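Methane monooxygenase regulatory protein B (Methylococcus capsulatus, PDB 4GAM) probably regulates soluble methane monooxygenase by docking on its hydroxylase component and tuning the access of dioxygen and methane to the diiron centre. Local coordinates at residues S5-D9 and W78-N82; K43-N49 and D72-W77; T50-I55 and E91-L96. All coordinates share one frame; numbering follows the deposited sequence.

Interaction 1 of 3, residues S5-D9 and W78-N82; sequences SNAYD and WIKAN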
loop_
_atom_site.group_PDB
_atom_site.type_symbol
_atom_site.label_atom_id
_atom_site.label_comp_id
_atom_site.label_asym_id
_atom_site.label_seq_id
_atom_site.Cartn_x
_atom_site.Cartn_y
_atom_site.Cartn_z
ATOM N N SER D 5 -3.088 -9.637 -38.357
ATOM C CA SER D 5 -2.118 -8.810 -39.067
ATOM C C SER D 5 -1.277 -8.033 -38.061
ATOM O O SER D 5 -0.090 -7.787 -38.280
ATOM C CB SER D 5 -2.826 -7.841 -40.013
ATOM O OG SER D 5 -3.993 -8.426 -40.566
ATOM N N ASN D 6 -1.908 -7.643 -36.957
ATOM C CA ASN D 6 -1.197 -7.007 -35.857
ATOM C C ASN D 6 -0.781 -8.036 -34.814
ATOM O O ASN D 6 -0.472 -7.689 -33.674
ATOM C CB ASN D 6 -2.052 -5.914 -35.211
ATOM C CG ASN D 6 -2.255 -4.715 -36.120
ATOM O OD1 ASN D 6 -1.391 -4.380 -36.932
ATOM N ND2 ASN D 6 -3.401 -4.058 -35.984
ATOM N N ALA D 7 -0.782 -9.304 -35.209
ATOM C CA ALA D 7 -0.318 -10.362 -34.325
ATOM C C ALA D 7 1.172 -10.223 -34.049
ATOM O O ALA D 7 1.929 -9.699 -34.871
ATOM C CB ALA D 7 -0.621 -11.724 -34.907
ATOM N N TYR D 8 1.582 -10.693 -32.875
ATOM C CA TYR D 8 2.983 -10.685 -32.480
ATOM C C TYR D 8 3.816 -11.524 -33.453
ATOM O O TYR D 8 4.997 -11.248 -33.667
ATOM C CB TYR D 8 3.118 -11.216 -31.046
ATOM C CG TYR D 8 4.498 -11.083 -30.429
ATOM C CD1 TYR D 8 5.523 -11.960 -30.771
ATOM C CD2 TYR D 8 4.764 -10.101 -29.479
ATOM C CE1 TYR D 8 6.776 -11.852 -30.212
ATOM C CE2 TYR D 8 6.019 -9.986 -28.907
ATOM C CZ TYR D 8 7.020 -10.866 -29.280
ATOM O OH TYR D 8 8.273 -10.770 -28.724
ATOM N N ASP D 9 3.196 -12.541 -34.051
ATOM C CA ASP D 9 3.912 -13.448 -34.949
ATOM C C ASP D 9 3.476 -13.415 -36.417
ATOM O O ASP D 9 3.292 -14.465 -37.037
ATOM C CB ASP D 9 3.877 -14.885 -34.418
ATOM C CG ASP D 9 4.717 -15.063 -33.171
ATOM O OD1 ASP D 9 5.533 -14.165 -32.876
ATOM O OD2 ASP D 9 4.570 -16.100 -32.490
ATOM N N TRP D 78 0.266 -7.729 -24.437
ATOM C CA TRP D 78 0.847 -7.091 -25.603
ATOM C C TRP D 78 -0.279 -6.683 -26.550
ATOM O O TRP D 78 -0.866 -7.522 -27.227
ATOM C CB TRP D 78 1.831 -8.045 -26.279
ATOM C CG TRP D 78 2.596 -7.452 -27.419
ATOM C CD1 TRP D 78 3.779 -6.769 -27.354
ATOM C CD2 TRP D 78 2.240 -7.511 -28.804
ATOM N NE1 TRP D 78 4.176 -6.393 -28.615
ATOM C CE2 TRP D 78 3.250 -6.836 -29.523
ATOM C CE3 TRP D 78 1.166 -8.065 -29.506
ATOM C CZ2 TRP D 78 3.212 -6.701 -30.910
ATOM C CZ3 TRP D 78 1.131 -7.930 -30.880
ATOM C CH2 TRP D 78 2.149 -7.257 -31.569
ATOM N N ILE D 79 -0.588 -5.389 -26.567
ATOM C CA ILE D 79 -1.655 -4.849 -27.404
ATOM C C ILE D 79 -1.071 -4.111 -28.607
ATOM O O ILE D 79 -0.096 -3.375 -28.473
ATOM C CB ILE D 79 -2.567 -3.880 -26.605
ATOM C CG1 ILE D 79 -3.265 -4.608 -25.463
ATOM C CG2 ILE D 79 -3.606 -3.237 -27.496
ATOM C CD1 ILE D 79 -2.653 -4.331 -24.118
ATOM N N LYS D 80 -1.667 -4.315 -29.777
ATOM C CA LYS D 80 -1.216 -3.658 -30.997
ATOM C C LYS D 80 -2.402 -3.335 -31.897
ATOM O O LYS D 80 -3.188 -4.215 -32.240
ATOM C CB LYS D 80 -0.211 -4.546 -31.735
ATOM C CG LYS D 80 0.261 -4.014 -33.083
ATOM C CD LYS D 80 1.691 -4.458 -33.346
ATOM C CE LYS D 80 2.155 -4.125 -34.750
ATOM N NZ LYS D 80 3.618 -4.368 -34.902
ATOM N N ALA D 81 -2.530 -2.066 -32.272
ATOM C CA ALA D 81 -3.638 -1.628 -33.116
ATOM C C ALA D 81 -3.148 -0.710 -34.226
ATOM O O ALA D 81 -1.994 -0.281 -34.225
ATOM C CB ALA D 81 -4.695 -0.923 -32.282
ATOM N N ASN D 82 -4.034 -0.413 -35.171
ATOM C CA ASN D 82 -3.708 0.483 -36.272
ATOM C C ASN D 82 -4.144 1.920 -36.005
ATOM O O ASN D 82 -5.332 2.201 -35.842
ATOM C CB ASN D 82 -4.328 -0.017 -37.578
ATOM C CG ASN D 82 -3.483 -1.074 -38.254
ATOM O OD1 ASN D 82 -3.711 -2.272 -38.086
ATOM N ND2 ASN D 82 -2.493 -0.633 -39.025
#
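Asn6 lies against strand 76-82 and meets Trp78, Lys80 and Asn82. Its ND2 donates a hydrogen bond to OD1 of Asn82 (2.8 Å, N-H...acceptor angle 157°). OD1 of Asn82 lies close to the amide plane of Asn6. The donor, however, stands well above the carbonyl plane of Asn82. The two amides are thus twisted against each other and do not share a plane. ND2 of Asn6 also bonds the backbone O of Thr67, which helps to fix the rotation of the amide. Nearer the backbone, CB of Asn6 packs on CG of Lys80 (3.7 Å), and the two side chains cross at about a right angle. The backbone O of Asn6 points at the edge of the Trp78 indole, near its plane.

Segment 5-9 belongs to the N-terminal loop before helix 18-25. It passes over one face of the antiparallel sheet, along strand 76-82, an inner strand. Two residues on, Tyr8 lies opposite Trp78. Its CB sits over the six-membered ring of Trp78 (4.0 Å to the centroid), a CH-pi contact. Its ring is T-shaped to the five-membered ring, edge of Tyr8 to face of Trp78, with centroids 5.0 Å apart and planes at 71°. CD2 of Tyr8 is the leading atom, 3.6 Å from CE2 of Trp78. CG of Trp78 is anti to the backbone N (chi1 -174°), which stands the indole up from the strand to meet the loop. OH of Tyr8 and NZ of Lys80 both reach acidic side chains of another protein's chain, probably the hydroxylase.

Interaction 2 of 3, residues K43-N49 and D72-W77; sequences KKSDEIN and DRAGYW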
loop_
_atom_site.group_PDB
_atom_site.type_symbol
_atom_site.label_atom_id
_atom_site.label_comp_id
_atom_site.label_asym_id
_atom_site.label_seq_id
_atom_site.Cartn_x
_atom_site.Cartn_y
_atom_site.Cartn_z
ATOM N N LYS D 43 0.336 -3.967 -17.822
ATOM C CA LYS D 43 0.703 -4.895 -16.757
ATOM C C LYS D 43 -0.496 -5.715 -16.275
ATOM O O LYS D 43 -1.577 -5.171 -16.042
ATOM C CB LYS D 43 1.312 -4.111 -15.595
ATOM C CG LYS D 43 2.011 -4.948 -14.545
ATOM C CD LYS D 43 2.535 -4.061 -13.423
ATOM C CE LYS D 43 3.338 -4.858 -12.413
ATOM N NZ LYS D 43 3.662 -4.064 -11.198
ATOM N N LYS D 44 -0.292 -7.024 -16.127
ATOM C CA LYS D 44 -1.368 -7.944 -15.748
ATOM C C LYS D 44 -1.828 -7.769 -14.301
ATOM O O LYS D 44 -1.187 -8.259 -13.372
ATOM C CB LYS D 44 -0.959 -9.401 -15.989
ATOM C CG LYS D 44 -1.744 -10.089 -17.097
ATOM C CD LYS D 44 -1.696 -11.610 -16.990
ATOM C CE LYS D 44 -3.081 -12.192 -16.726
ATOM N NZ LYS D 44 -3.592 -11.843 -15.370
ATOM N N SER D 45 -2.951 -7.080 -14.124
ATOM C CA SER D 45 -3.531 -6.864 -12.804
ATOM C C SER D 45 -5.052 -6.904 -12.887
ATOM O O SER D 45 -5.614 -7.136 -13.955
ATOM C CB SER D 45 -3.075 -5.521 -12.231
ATOM O OG SER D 45 -3.663 -4.438 -12.933
ATOM N N ASP D 46 -5.713 -6.669 -11.757
ATOM C CA ASP D 46 -7.171 -6.739 -11.697
ATOM C C ASP D 46 -7.848 -5.684 -12.576
ATOM O O ASP D 46 -8.746 -6.005 -13.355
ATOM C CB ASP D 46 -7.656 -6.621 -10.249
ATOM C CG ASP D 46 -9.054 -7.181 -10.054
ATOM O OD1 ASP D 46 -9.449 -8.079 -10.830
ATOM O OD2 ASP D 46 -9.757 -6.729 -9.123
ATOM N N GLU D 47 -7.411 -4.433 -12.456
ATOM C CA GLU D 47 -8.004 -3.332 -13.213
ATOM C C GLU D 47 -7.768 -3.456 -14.716
ATOM O O GLU D 47 -8.683 -3.251 -15.514
ATOM C CB GLU D 47 -7.469 -1.984 -12.719
ATOM C CG GLU D 47 -7.789 -1.666 -11.265
ATOM C CD GLU D 47 -6.826 -2.319 -10.292
ATOM O OE1 GLU D 47 -6.025 -3.177 -10.724
ATOM O OE2 GLU D 47 -6.861 -1.969 -9.094
ATOM N N ILE D 48 -6.538 -3.786 -15.096
ATOM C CA ILE D 48 -6.177 -3.926 -16.505
ATOM C C ILE D 48 -6.947 -5.056 -17.189
ATOM O O ILE D 48 -7.495 -4.869 -18.275
ATOM C CB ILE D 48 -4.660 -4.130 -16.684
ATOM C CG1 ILE D 48 -3.924 -2.825 -16.389
ATOM C CG2 ILE D 48 -4.336 -4.610 -18.089
ATOM C CD1 ILE D 48 -4.394 -1.648 -17.223
ATOM N N ASN D 49 -6.991 -6.220 -16.548
ATOM C CA ASN D 49 -7.752 -7.350 -17.067
ATOM C C ASN D 49 -9.216 -6.982 -17.252
ATOM O O ASN D 49 -9.828 -7.318 -18.265
ATOM C CB ASN D 49 -7.638 -8.558 -16.135
ATOM C CG ASN D 49 -6.259 -9.182 -16.151
ATOM O OD1 ASN D 49 -5.275 -8.537 -16.511
ATOM N ND2 ASN D 49 -6.180 -10.448 -15.759
ATOM N N ASP D 72 -1.614 -12.668 -24.927
ATOM C CA ASP D 72 -1.138 -13.004 -23.594
ATOM C C ASP D 72 0.351 -13.313 -23.590
ATOM O O ASP D 72 0.839 -14.096 -24.407
ATOM C CB ASP D 72 -1.910 -14.194 -23.025
ATOM C CG ASP D 72 -1.424 -14.596 -21.643
ATOM O OD1 ASP D 72 -1.083 -13.698 -20.841
ATOM O OD2 ASP D 72 -1.384 -15.813 -21.362
ATOM N N ARG D 73 1.067 -12.684 -22.664
ATOM C CA ARG D 73 2.466 -13.001 -22.423
ATOM C C ARG D 73 2.608 -13.463 -20.977
ATOM O O ARG D 73 1.694 -14.073 -20.426
ATOM C CB ARG D 73 3.352 -11.786 -22.704
ATOM C CG ARG D 73 3.154 -11.191 -24.097
ATOM C CD ARG D 73 4.390 -11.369 -24.964
ATOM N NE ARG D 73 4.143 -12.189 -26.148
ATOM C CZ ARG D 73 5.095 -12.818 -26.831
ATOM N NH1 ARG D 73 6.361 -12.732 -26.445
ATOM N NH2 ARG D 73 4.780 -13.541 -27.897
ATOM N N ALA D 74 3.748 -13.173 -20.361
ATOM C CA ALA D 74 3.967 -13.563 -18.975
ATOM C C ALA D 74 3.067 -12.772 -18.038
ATOM O O ALA D 74 1.945 -13.180 -17.735
ATOM C CB ALA D 74 5.411 -13.355 -18.595
ATOM N N GLY D 75 3.573 -11.633 -17.583
ATOM C CA GLY D 75 2.838 -10.796 -16.661
ATOM C C GLY D 75 2.321 -9.525 -17.297
ATOM O O GLY D 75 2.043 -8.550 -16.599
ATOM N N TYR D 76 2.190 -9.527 -18.619
ATOM C CA TYR D 76 1.659 -8.355 -19.305
ATOM C C TYR D 76 0.861 -8.679 -20.559
ATOM O O TYR D 76 0.941 -9.782 -21.101
ATOM C CB TYR D 76 2.771 -7.353 -19.632
ATOM C CG TYR D 76 3.773 -7.805 -20.674
ATOM C CD1 TYR D 76 3.556 -7.558 -22.026
ATOM C CD2 TYR D 76 4.949 -8.446 -20.301
ATOM C CE1 TYR D 76 4.473 -7.950 -22.975
ATOM C CE2 TYR D 76 5.871 -8.842 -21.240
ATOM C CZ TYR D 76 5.630 -8.592 -22.578
ATOM O OH TYR D 76 6.551 -8.983 -23.524
ATOM N N TRP D 77 0.092 -7.693 -21.008
ATOM C CA TRP D 77 -0.690 -7.815 -22.225
ATOM C C TRP D 77 -0.031 -7.035 -23.350
ATOM O O TRP D 77 0.209 -5.833 -23.232
ATOM C CB TRP D 77 -2.115 -7.308 -22.001
ATOM C CG TRP D 77 -2.846 -8.074 -20.960
ATOM C CD1 TRP D 77 -3.068 -7.696 -19.669
ATOM C CD2 TRP D 77 -3.443 -9.364 -21.110
ATOM N NE1 TRP D 77 -3.778 -8.667 -19.008
ATOM C CE2 TRP D 77 -4.017 -9.705 -19.870
ATOM C CE3 TRP D 77 -3.552 -10.262 -22.175
ATOM C CZ2 TRP D 77 -4.691 -10.906 -19.666
ATOM C CZ3 TRP D 77 -4.219 -11.453 -21.971
ATOM C CH2 TRP D 77 -4.779 -11.766 -20.726
#
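Lys44 follows the end of strand 37-43 and rests on the hairpin that joins strands 69-72 and 76-82. The contact thus joins two corners of the antiparallel sheet: the turn from strand 37-43 into helix 46-63, and the beta hairpin. Lys43 and Tyr76 form an antiparallel, non-hydrogen-bonded pair, with their CA atoms 4.4 Å apart. Past this pair, the backbone N of Lys44 donates to O of Gly75 (2.8 Å). Ser45 then takes the N-cap position of the helix.

One side-chain hydrogen bond crosses the contact. NE1 of Trp77 donates to OD1 of Asn49 in the first turn of the helix (2.9 Å, N-H...acceptor angle 159°). OD1 lies at the edge of the indole, close to its plane. The indole N-H comes from above the carbonyl plane of Asn49, and the amide and ring planes are 75° apart. CG of Trp77 stands beside its backbone N (chi1 -61°), which swings the NE1 edge toward the helix. NZ of Lys44 has a weak hydrogen bond to the backbone of another protein's chain.

The remaining contacts are apolar. The aliphatic part of Lys44 bends along the indole: its CG is 3.6 Å from CE2 of Trp77, and its CE is 3.6 Å from CZ2 of Trp77. With the indole of Trp77 replaced by an alanine, Asn49 OD1 would probably be left without this donor, and a gap is likely to open beside Ile48 and the Lys44 methylenes. CG2 of Ile48 meets CD1 of Trp77 at 3.7 Å.

Interaction 3 of 3, residues T50-I55 and E91-L96; sequences TFIEEI and EISELL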
loop_
_atom_site.group_PDB
_atom_site.type_symbol
_atom_site.label_atom_id
_atom_site.label_comp_id
_atom_site.label_asym_id
_atom_site.label_seq_id
_atom_site.Cartn_x
_atom_site.Cartn_y
_atom_site.Cartn_z
ATOM N N THR D 50 -9.761 -6.275 -16.267
ATOM C CA THR D 50 -11.157 -5.857 -16.275
ATOM C C THR D 50 -11.445 -4.875 -17.406
ATOM O O THR D 50 -12.467 -4.980 -18.082
ATOM C CB THR D 50 -11.543 -5.197 -14.942
ATOM O OG1 THR D 50 -11.022 -5.973 -13.857
ATOM C CG2 THR D 50 -13.051 -5.100 -14.810
ATOM N N PHE D 51 -10.541 -3.921 -17.603
ATOM C CA PHE D 51 -10.681 -2.941 -18.674
ATOM C C PHE D 51 -10.487 -3.596 -20.041
ATOM O O PHE D 51 -11.147 -3.235 -21.014
ATOM C CB PHE D 51 -9.708 -1.772 -18.462
ATOM C CG PHE D 51 -9.079 -1.252 -19.729
ATOM C CD1 PHE D 51 -9.778 -0.402 -20.577
ATOM C CD2 PHE D 51 -7.777 -1.600 -20.061
ATOM C CE1 PHE D 51 -9.196 0.077 -21.741
ATOM C CE2 PHE D 51 -7.188 -1.124 -21.222
ATOM C CZ PHE D 51 -7.898 -0.284 -22.063
ATOM N N ILE D 52 -9.586 -4.572 -20.103
ATOM C CA ILE D 52 -9.327 -5.304 -21.338
ATOM C C ILE D 52 -10.501 -6.213 -21.699
ATOM O O ILE D 52 -10.954 -6.241 -22.844
ATOM C CB ILE D 52 -8.023 -6.130 -21.235
ATOM C CG1 ILE D 52 -6.805 -5.212 -21.310
ATOM C CG2 ILE D 52 -7.935 -7.168 -22.339
ATOM C CD1 ILE D 52 -5.500 -5.953 -21.305
ATOM N N GLU D 53 -10.997 -6.942 -20.709
ATOM C CA GLU D 53 -12.071 -7.908 -20.916
ATOM C C GLU D 53 -13.424 -7.252 -21.199
ATOM O O GLU D 53 -14.219 -7.769 -21.985
ATOM C CB GLU D 53 -12.178 -8.825 -19.692
ATOM C CG GLU D 53 -13.281 -9.868 -19.755
ATOM C CD GLU D 53 -13.311 -10.752 -18.520
ATOM O OE1 GLU D 53 -13.356 -10.209 -17.395
ATOM O OE2 GLU D 53 -13.280 -11.991 -18.674
ATOM N N GLU D 54 -13.679 -6.110 -20.565
ATOM C CA GLU D 54 -15.023 -5.537 -20.547
ATOM C C GLU D 54 -15.149 -4.155 -21.200
ATOM O O GLU D 54 -16.248 -3.605 -21.284
ATOM C CB GLU D 54 -15.546 -5.492 -19.105
ATOM C CG GLU D 54 -15.433 -6.826 -18.372
ATOM C CD GLU D 54 -15.660 -6.703 -16.875
ATOM O OE1 GLU D 54 -15.039 -7.477 -16.114
ATOM O OE2 GLU D 54 -16.461 -5.839 -16.461
ATOM N N ILE D 55 -14.035 -3.588 -21.652
ATOM C CA ILE D 55 -14.074 -2.299 -22.338
ATOM C C ILE D 55 -13.280 -2.336 -23.641
ATOM O O ILE D 55 -13.799 -1.993 -24.703
ATOM C CB ILE D 55 -13.555 -1.140 -21.444
ATOM C CG1 ILE D 55 -14.386 -1.027 -20.162
ATOM C CG2 ILE D 55 -13.579 0.178 -22.210
ATOM C CD1 ILE D 55 -14.019 0.159 -19.295
ATOM N N GLU D 91 -14.602 6.238 -17.556
ATOM C CA GLU D 91 -15.337 5.052 -17.971
ATOM C C GLU D 91 -14.898 3.868 -17.111
ATOM O O GLU D 91 -15.726 3.086 -16.641
ATOM C CB GLU D 91 -15.048 4.771 -19.446
ATOM C CG GLU D 91 -16.073 3.918 -20.168
ATOM C CD GLU D 91 -15.727 3.729 -21.637
ATOM O OE1 GLU D 91 -16.652 3.744 -22.477
ATOM O OE2 GLU D 91 -14.529 3.565 -21.953
ATOM N N ILE D 92 -13.588 3.748 -16.911
ATOM C CA ILE D 92 -13.017 2.730 -16.034
ATOM C C ILE D 92 -13.474 2.941 -14.597
ATOM O O ILE D 92 -13.871 1.994 -13.917
ATOM C CB ILE D 92 -11.474 2.769 -16.054
ATOM C CG1 ILE D 92 -10.938 2.353 -17.425
ATOM C CG2 ILE D 92 -10.901 1.866 -14.971
ATOM C CD1 ILE D 92 -9.429 2.385 -17.523
ATOM N N SER D 93 -13.407 4.190 -14.147
ATOM C CA SER D 93 -13.792 4.559 -12.788
ATOM C C SER D 93 -15.207 4.095 -12.473
ATOM O O SER D 93 -15.477 3.588 -11.387
ATOM C CB SER D 93 -13.681 6.075 -12.598
ATOM O OG SER D 93 -14.026 6.449 -11.276
ATOM N N GLU D 94 -16.100 4.268 -13.442
ATOM C CA GLU D 94 -17.489 3.843 -13.314
ATOM C C GLU D 94 -17.576 2.317 -13.218
ATOM O O GLU D 94 -18.331 1.768 -12.412
ATOM C CB GLU D 94 -18.282 4.331 -14.528
ATOM C CG GLU D 94 -19.788 4.227 -14.385
ATOM C CD GLU D 94 -20.397 5.454 -13.737
ATOM O OE1 GLU D 94 -20.249 5.618 -12.508
ATOM O OE2 GLU D 94 -21.023 6.255 -14.461
ATOM N N LEU D 95 -16.787 1.642 -14.049
ATOM C CA LEU D 95 -16.797 0.185 -14.127
ATOM C C LEU D 95 -16.251 -0.470 -12.859
ATOM O O LEU D 95 -16.702 -1.548 -12.468
ATOM C CB LEU D 95 -15.977 -0.280 -15.334
ATOM C CG LEU D 95 -15.946 -1.777 -15.664
ATOM C CD1 LEU D 95 -17.110 -2.165 -16.565
ATOM C CD2 LEU D 95 -14.620 -2.165 -16.300
ATOM N N LEU D 96 -15.269 0.174 -12.232
ATOM C CA LEU D 96 -14.656 -0.354 -11.012
ATOM C C LEU D 96 -15.477 -0.022 -9.766
ATOM O O LEU D 96 -15.413 -0.725 -8.755
ATOM C CB LEU D 96 -13.231 0.182 -10.841
ATOM C CG LEU D 96 -12.173 -0.121 -11.907
ATOM C CD1 LEU D 96 -10.827 0.476 -11.507
ATOM C CD2 LEU D 96 -12.050 -1.616 -12.147
#
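Leu95 projects from helix 89-96 into a hollow on helix 46-63 bordered by Thr50, Glu54 and Ile55. The two short segments cross almost perpendicularly, at 95°, with their axes 11.0 Å apart. At that separation the side chains do the touching. The branches of Leu95 divide the hollow. CD2 lodges between CG2 of Thr50 (3.6 Å) and CD1 of Ile55 (3.8 Å). CD1 turns to the other wall and rests on OE2 of Glu54 at 3.7 Å. Leu95 and Ile55 reach toward each other tip to tip.

Ile55 is the bump that answers from helix 46-63. Its CD1 fits between Leu95 and Ile92, the latter touched at CG1 (4.2 Å). Its CG2 lies against OE2 of Glu91, where the two side chains slide past each other in opposite directions. Farther in, CD1 of Ile92 meets CD1 of the Phe51 ring at 4.1 Å. Val87 of strand 84-88 packs on both Phe51 and Ile92, so the helices and this strand share one apolar core. Leu96 closes the Thr50 end more loosely.

Thr50 shows how the polar groups are kept aside. Its OG1 bonds back to O of Asp46, while CG2 is anti to the backbone N and presents a methyl to Leu95. The carboxylate of Glu54 turns to another protein's chain, where OE1 has a hydrogen bond to a polar side chain. No hydrogen bond spans the two segments, so this helix crossing depends on the fit of apolar side chains, with Glu91 at its rim and the carboxylate of Glu54 against Leu95.

Interactions 1 and 2 share strand 76-82, and their centres are 16 Å apart. They meet where the Tyr8 ring forms a cation-pi contact with Arg73; Tyr8 CD1 is 3.4 Å from Arg73 NH2. Interactions 2 and 3 share helix 46-63, with centres 14 Å apart. There Trp77 packs on Ile52, and Glu47 CG lies 3.7 Å from Leu96 CD1. Interactions 1 and 3 do not touch; their centres are 21 Å apart. Along the chain, interaction 2 is nested within interaction 1, and interaction 3 crosses both. Residues of all three also reach other protein chains, consistent with a regulatory protein docked on its hydroxylase.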